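Slr0280 protein (Synechocystis sp., PDB 5H3K) is of unknown function but carries a phosphodiester glycosidase (NAGPA-type) domain, so it may hydrolyse sugar phosphodiester linkages. Local coordinates at residues 179-193 / 234-248. Numbering follows the deposited sequence.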
loop_
_atom_site.group_PDB
_atom_site.type_symbol
_atom_site.label_atom_id
_atom_site.label_comp_id
_atom_site.label_asym_id
_atom_site.label_seq_id
_atom_site.Cartn_x
_atom_site.Cartn_y
_atom_site.Cartn_z
ATOM N N VAL A 179 -13.801 9.898 -10.149
ATOM C CA VAL A 179 -12.856 10.191 -11.220
ATOM C C VAL A 179 -11.704 9.196 -11.184
ATOM O O VAL A 179 -11.203 8.869 -10.114
ATOM C CB VAL A 179 -12.358 11.676 -11.165
ATOM C CG1 VAL A 179 -11.861 12.045 -9.771
ATOM C CG2 VAL A 179 -11.283 11.949 -12.230
ATOM N N SER A 180 -11.316 8.682 -12.353
ATOM C CA SER A 180 -10.165 7.780 -12.465
ATOM C C SER A 180 -9.242 8.243 -13.605
ATOM O O SER A 180 -9.718 8.750 -14.617
ATOM C CB SER A 180 -10.648 6.344 -12.700
ATOM O OG SER A 180 -9.555 5.459 -12.935
ATOM N N GLN A 181 -7.931 8.085 -13.435
ATOM C CA GLN A 181 -6.979 8.467 -14.476
ATOM C C GLN A 181 -5.861 7.449 -14.622
ATOM O O GLN A 181 -5.283 6.987 -13.631
ATOM C CB GLN A 181 -6.382 9.851 -14.210
ATOM C CG GLN A 181 -5.352 10.294 -15.278
ATOM C CD GLN A 181 -4.987 11.761 -15.177
ATOM O OE1 GLN A 181 -5.489 12.477 -14.314
ATOM N NE2 GLN A 181 -4.106 12.215 -16.059
ATOM N N ALA A 182 -5.570 7.084 -15.866
ATOM C CA ALA A 182 -4.430 6.224 -16.170
ATOM C C ALA A 182 -3.622 6.905 -17.240
ATOM O O ALA A 182 -4.062 6.968 -18.389
ATOM C CB ALA A 182 -4.890 4.842 -16.652
ATOM N N ARG A 183 -2.438 7.394 -16.873
ATOM C CA ARG A 183 -1.619 8.183 -17.792
ATOM C C ARG A 183 -2.454 9.333 -18.378
ATOM O O ARG A 183 -3.009 10.130 -17.632
ATOM C CB ARG A 183 -1.007 7.295 -18.891
ATOM C CG ARG A 183 0.106 6.366 -18.394
ATOM C CD ARG A 183 0.430 5.262 -19.403
ATOM N NE ARG A 183 -0.772 4.520 -19.794
ATOM C CZ ARG A 183 -1.336 3.549 -19.070
ATOM N NH1 ARG A 183 -0.816 3.194 -17.897
ATOM N NH2 ARG A 183 -2.437 2.938 -19.511
ATOM N N GLU A 184 -2.568 9.396 -19.703
ATOM C CA GLU A 184 -3.251 10.517 -20.365
ATOM C C GLU A 184 -4.764 10.352 -20.548
ATOM O O GLU A 184 -5.441 11.262 -21.059
ATOM C CB GLU A 184 -2.590 10.823 -21.718
ATOM C CG GLU A 184 -1.179 11.387 -21.601
ATOM C CD GLU A 184 -0.149 10.335 -21.234
ATOM O OE1 GLU A 184 -0.058 9.304 -21.935
ATOM O OE2 GLU A 184 0.572 10.539 -20.235
ATOM N N GLU A 185 -5.298 9.211 -20.122
ATOM C CA GLU A 185 -6.731 8.955 -20.209
ATOM C C GLU A 185 -7.366 9.191 -18.844
ATOM O O GLU A 185 -6.901 8.660 -17.833
ATOM C CB GLU A 185 -7.012 7.506 -20.648
ATOM C CG GLU A 185 -6.624 7.182 -22.098
ATOM C CD GLU A 185 -6.827 5.708 -22.458
ATOM O OE1 GLU A 185 -7.209 4.910 -21.575
ATOM O OE2 GLU A 185 -6.599 5.342 -23.633
ATOM N N ALA A 186 -8.433 9.976 -18.803
ATOM C CA ALA A 186 -9.134 10.173 -17.552
ATOM C C ALA A 186 -10.634 10.118 -17.793
ATOM O O ALA A 186 -11.108 10.432 -18.890
ATOM C CB ALA A 186 -8.716 11.501 -16.904
ATOM N N VAL A 187 -11.382 9.716 -16.770
ATOM C CA VAL A 187 -12.834 9.661 -16.885
ATOM C C VAL A 187 -13.522 10.117 -15.610
ATOM O O VAL A 187 -13.157 9.710 -14.497
ATOM C CB VAL A 187 -13.340 8.273 -17.335
ATOM C CG1 VAL A 187 -12.795 7.173 -16.424
ATOM C CG2 VAL A 187 -14.887 8.236 -17.411
ATOM N N VAL A 188 -14.495 10.995 -15.782
ATOM C CA VAL A 188 -15.357 11.401 -14.686
ATOM C C VAL A 188 -16.697 10.690 -14.861
ATOM O O VAL A 188 -17.348 10.821 -15.903
ATOM C CB VAL A 188 -15.557 12.946 -14.673
ATOM C CG1 VAL A 188 -16.559 13.349 -13.596
ATOM C CG2 VAL A 188 -14.238 13.661 -14.459
ATOM N N THR A 189 -17.103 9.908 -13.863
ATOM C CA THR A 189 -18.407 9.256 -13.903
ATOM C C THR A 189 -19.320 10.032 -12.973
ATOM O O THR A 189 -18.959 10.289 -11.818
ATOM C CB THR A 189 -18.337 7.783 -13.445
ATOM O OG1 THR A 189 -17.360 7.082 -14.223
ATOM C CG2 THR A 189 -19.687 7.092 -13.608
ATOM N N ILE A 190 -20.483 10.428 -13.481
ATOM C CA ILE A 190 -21.465 11.173 -12.689
ATOM C C ILE A 190 -22.821 10.483 -12.736
ATOM O O ILE A 190 -23.302 10.107 -13.812
ATOM C CB ILE A 190 -21.678 12.591 -13.234
ATOM C CG1 ILE A 190 -20.350 13.274 -13.513
ATOM C CG2 ILE A 190 -22.527 13.419 -12.268
ATOM C CD1 ILE A 190 -20.209 13.676 -14.957
ATOM N N ASN A 191 -23.446 10.320 -11.575
ATOM C CA ASN A 191 -24.781 9.751 -11.520
ATOM C C ASN A 191 -25.804 10.844 -11.831
ATOM O O ASN A 191 -26.597 11.235 -10.972
ATOM C CB ASN A 191 -25.051 9.106 -10.153
ATOM C CG ASN A 191 -26.453 8.471 -10.055
ATOM O OD1 ASN A 191 -27.051 8.432 -8.974
ATOM N ND2 ASN A 191 -26.977 7.978 -11.182
ATOM N N ALA A 192 -25.749 11.350 -13.060
ATOM C CA ALA A 192 -26.695 12.346 -13.561
ATOM C C ALA A 192 -26.931 12.025 -15.027
ATOM O O ALA A 192 -25.985 11.716 -15.753
ATOM C CB ALA A 192 -26.127 13.756 -13.421
ATOM N N SER A 193 -28.185 12.098 -15.462
ATOM C CA SER A 193 -28.541 11.748 -16.833
ATOM C C SER A 193 -28.290 12.940 -17.736
ATOM O O SER A 193 -28.354 14.086 -17.295
ATOM C CB SER A 193 -30.008 11.327 -16.914
ATOM O OG SER A 193 -30.856 12.410 -16.576
ATOM N N ALA A 234 -29.057 6.363 -16.490
ATOM C CA ALA A 234 -29.279 7.396 -15.486
ATOM C C ALA A 234 -27.964 8.101 -15.108
ATOM O O ALA A 234 -27.949 9.036 -14.297
ATOM C CB ALA A 234 -29.956 6.802 -14.258
ATOM N N SER A 235 -26.868 7.652 -15.714
ATOM C CA SER A 235 -25.552 8.227 -15.458
ATOM C C SER A 235 -24.899 8.723 -16.742
ATOM O O SER A 235 -25.383 8.471 -17.849
ATOM C CB SER A 235 -24.647 7.199 -14.781
ATOM O OG SER A 235 -25.119 6.904 -13.482
ATOM N N SER A 236 -23.798 9.438 -16.577
ATOM C CA SER A 236 -23.033 9.947 -17.703
ATOM C C SER A 236 -21.551 9.855 -17.377
ATOM O O SER A 236 -21.152 9.876 -16.206
ATOM C CB SER A 236 -23.427 11.394 -17.997
ATOM O OG SER A 236 -24.836 11.513 -18.160
ATOM N N LYS A 237 -20.734 9.722 -18.412
ATOM C CA LYS A 237 -19.288 9.732 -18.245
ATOM C C LYS A 237 -18.691 10.806 -19.129
ATOM O O LYS A 237 -19.123 10.985 -20.269
ATOM C CB LYS A 237 -18.705 8.364 -18.603
ATOM C CG LYS A 237 -19.175 7.262 -17.674
ATOM C CD LYS A 237 -18.455 5.952 -17.943
ATOM C CE LYS A 237 -19.102 4.834 -17.130
ATOM N NZ LYS A 237 -18.297 3.588 -17.132
ATOM N N VAL A 238 -17.703 11.523 -18.603
ATOM C CA VAL A 238 -16.963 12.480 -19.406
ATOM C C VAL A 238 -15.547 11.955 -19.573
ATOM O O VAL A 238 -14.779 11.881 -18.603
ATOM C CB VAL A 238 -16.933 13.871 -18.768
ATOM C CG1 VAL A 238 -16.324 14.881 -19.747
ATOM C CG2 VAL A 238 -18.342 14.313 -18.366
ATOM N N HIS A 239 -15.211 11.576 -20.802
ATOM C CA HIS A 239 -13.932 10.949 -21.116
ATOM C C HIS A 239 -12.918 11.962 -21.602
ATOM O O HIS A 239 -13.171 12.663 -22.580
ATOM C CB HIS A 239 -14.136 9.901 -22.200
ATOM C CG HIS A 239 -15.006 8.773 -21.773
ATOM N ND1 HIS A 239 -14.502 7.642 -21.159
ATOM C CD2 HIS A 239 -16.348 8.603 -21.834
ATOM C CE1 HIS A 239 -15.495 6.823 -20.874
ATOM N NE2 HIS A 239 -16.632 7.383 -21.265
ATOM N N PHE A 240 -11.768 12.029 -20.929
ATOM C CA PHE A 240 -10.739 13.020 -21.247
ATOM C C PHE A 240 -9.491 12.407 -21.847
ATOM O O PHE A 240 -8.990 11.378 -21.371
ATOM C CB PHE A 240 -10.310 13.784 -19.986
ATOM C CG PHE A 240 -11.336 14.761 -19.486
ATOM C CD1 PHE A 240 -12.367 14.342 -18.654
ATOM C CD2 PHE A 240 -11.270 16.099 -19.850
ATOM C CE1 PHE A 240 -13.328 15.252 -18.193
ATOM C CE2 PHE A 240 -12.222 17.020 -19.390
ATOM C CZ PHE A 240 -13.250 16.596 -18.560
ATOM N N GLN A 241 -8.974 13.075 -22.872
ATOM C CA GLN A 241 -7.627 12.837 -23.359
ATOM C C GLN A 241 -6.779 14.055 -22.970
ATOM O O GLN A 241 -6.988 15.163 -23.469
ATOM C CB GLN A 241 -7.631 12.648 -24.873
ATOM C CG GLN A 241 -6.265 12.305 -25.453
ATOM C CD GLN A 241 -5.843 10.875 -25.139
ATOM O OE1 GLN A 241 -6.677 9.965 -25.114
ATOM N NE2 GLN A 241 -4.548 10.673 -24.893
ATOM N N LEU A 242 -5.826 13.856 -22.070
ATOM C CA LEU A 242 -5.073 14.977 -21.500
ATOM C C LEU A 242 -3.650 15.047 -22.019
ATOM O O LEU A 242 -3.042 14.015 -22.303
ATOM C CB LEU A 242 -5.025 14.851 -19.972
ATOM C CG LEU A 242 -6.374 14.861 -19.255
ATOM C CD1 LEU A 242 -6.208 14.578 -17.765
ATOM C CD2 LEU A 242 -7.080 16.191 -19.481
ATOM N N PRO A 243 -3.104 16.267 -22.128
ATOM C CA PRO A 243 -1.670 16.426 -22.381
ATOM C C PRO A 243 -0.878 15.717 -21.282
ATOM O O PRO A 243 -1.349 15.634 -20.136
ATOM C CB PRO A 243 -1.459 17.940 -22.273
ATOM C CG PRO A 243 -2.802 18.544 -22.536
ATOM C CD PRO A 243 -3.801 17.558 -21.998
ATOM N N VAL A 244 0.292 15.194 -21.631
ATOM C CA VAL A 244 1.161 14.539 -20.660
ATOM C C VAL A 244 1.400 15.447 -19.459
ATOM O O VAL A 244 1.657 16.635 -19.621
ATOM C CB VAL A 244 2.516 14.171 -21.292
ATOM C CG1 VAL A 244 3.535 13.808 -20.213
ATOM C CG2 VAL A 244 2.354 13.015 -22.286
ATOM N N GLY A 245 1.286 14.894 -18.256
ATOM C CA GLY A 245 1.539 15.660 -17.051
ATOM C C GLY A 245 0.293 16.262 -16.419
ATOM O O GLY A 245 0.305 16.610 -15.240
ATOM N N TYR A 246 -0.786 16.378 -17.188
ATOM C CA TYR A 246 -2.020 16.973 -16.670
ATOM C C TYR A 246 -2.876 15.983 -15.894
ATOM O O TYR A 246 -2.949 14.809 -16.238
ATOM C CB TYR A 246 -2.819 17.611 -17.805
ATOM C CG TYR A 246 -2.249 18.948 -18.199
ATOM C CD1 TYR A 246 -1.014 19.039 -18.829
ATOM C CD2 TYR A 246 -2.931 20.123 -17.922
ATOM C CE1 TYR A 246 -0.471 20.279 -19.186
ATOM C CE2 TYR A 246 -2.404 21.361 -18.275
ATOM C CZ TYR A 246 -1.176 21.431 -18.904
ATOM O OH TYR A 246 -0.652 22.658 -19.249
ATOM N N LYS A 247 -3.516 16.469 -14.838
ATOM C CA LYS A 247 -4.437 15.661 -14.048
ATOM C C LYS A 247 -5.751 16.397 -13.963
ATOM O O LYS A 247 -5.830 17.561 -14.341
ATOM C CB LYS A 247 -3.894 15.455 -12.632
ATOM C CG LYS A 247 -2.481 14.882 -12.572
ATOM C CD LYS A 247 -2.053 14.696 -11.114
ATOM C CE LYS A 247 -0.536 14.700 -10.960
ATOM N NZ LYS A 247 -0.136 14.563 -9.539
ATOM N N LEU A 248 -6.783 15.729 -13.472
ATOM C CA LEU A 248 -8.051 16.406 -13.232
ATOM C C LEU A 248 -8.179 16.783 -11.766
ATOM O O LEU A 248 -7.859 15.993 -10.886
ATOM C CB LEU A 248 -9.224 15.516 -13.617
ATOM C CG LEU A 248 -9.280 15.050 -15.063
ATOM C CD1 LEU A 248 -10.585 14.300 -15.297
ATOM C CD2 LEU A 248 -9.166 16.255 -15.997
HETATM O O HOH W 1 -6.994 13.019 -12.287
HETATM O O HOH W 2 0.091 12.104 -18.176
HETATM O O HOH W 3 -5.625 7.005 -25.501
HETATM O O HOH W 4 -16.951 4.232 -14.121
#
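The Gln181 carboxamide ties the hairpin of strands 177-182 and 185-190 to the turn that follows strand 235-241. The extended chain (CG anti to the backbone N, chi1 179°) carries the amide across to the turn, where Gln181 NE2 donates to Tyr246 O (2.8 Å) and to Arg183 O (2.8 Å), both nearly in the amide plane. Gln181 OE1 accepts from a water 2.6 Å away, and that water accepts from Leu248 N. With both N-H bonds and the carbonyl engaged, the amide is fixed in its rotation; a leucine here would probably leave Tyr246 O and Arg183 O without their common donor and the water at Leu248 N without its acceptor.

Strands 185-190 and 235-241 pair antiparallel, and Ala186, Val188 and Ile190 exchange paired backbone bonds with Phe240, Val238 and Ser236. Beyond Ile190, Ser236 OG donates to Ala192 O (2.7 Å), and Asn191 ND2 donates to Ser235 OG (3.1 Å), which lies 24° out of the amide plane and also bonds Asp59.

On one face Leu248 CD1 lies between Ala186 CB (3.7 Å) and Val188 CG2 (3.8 Å), joining this four-stranded sheet to the one containing strand 247-253. On the other, Val187 CG2 packs over the His239 ring, 4.0 Å from its centroid, while His239 NE2 is hydrogen-bonded to Glu230. Apolar packing thus joins the sheets, while beyond the regular pairing the Gln181 amide, the Ser236 hydroxyl and a water satisfy main-chain groups.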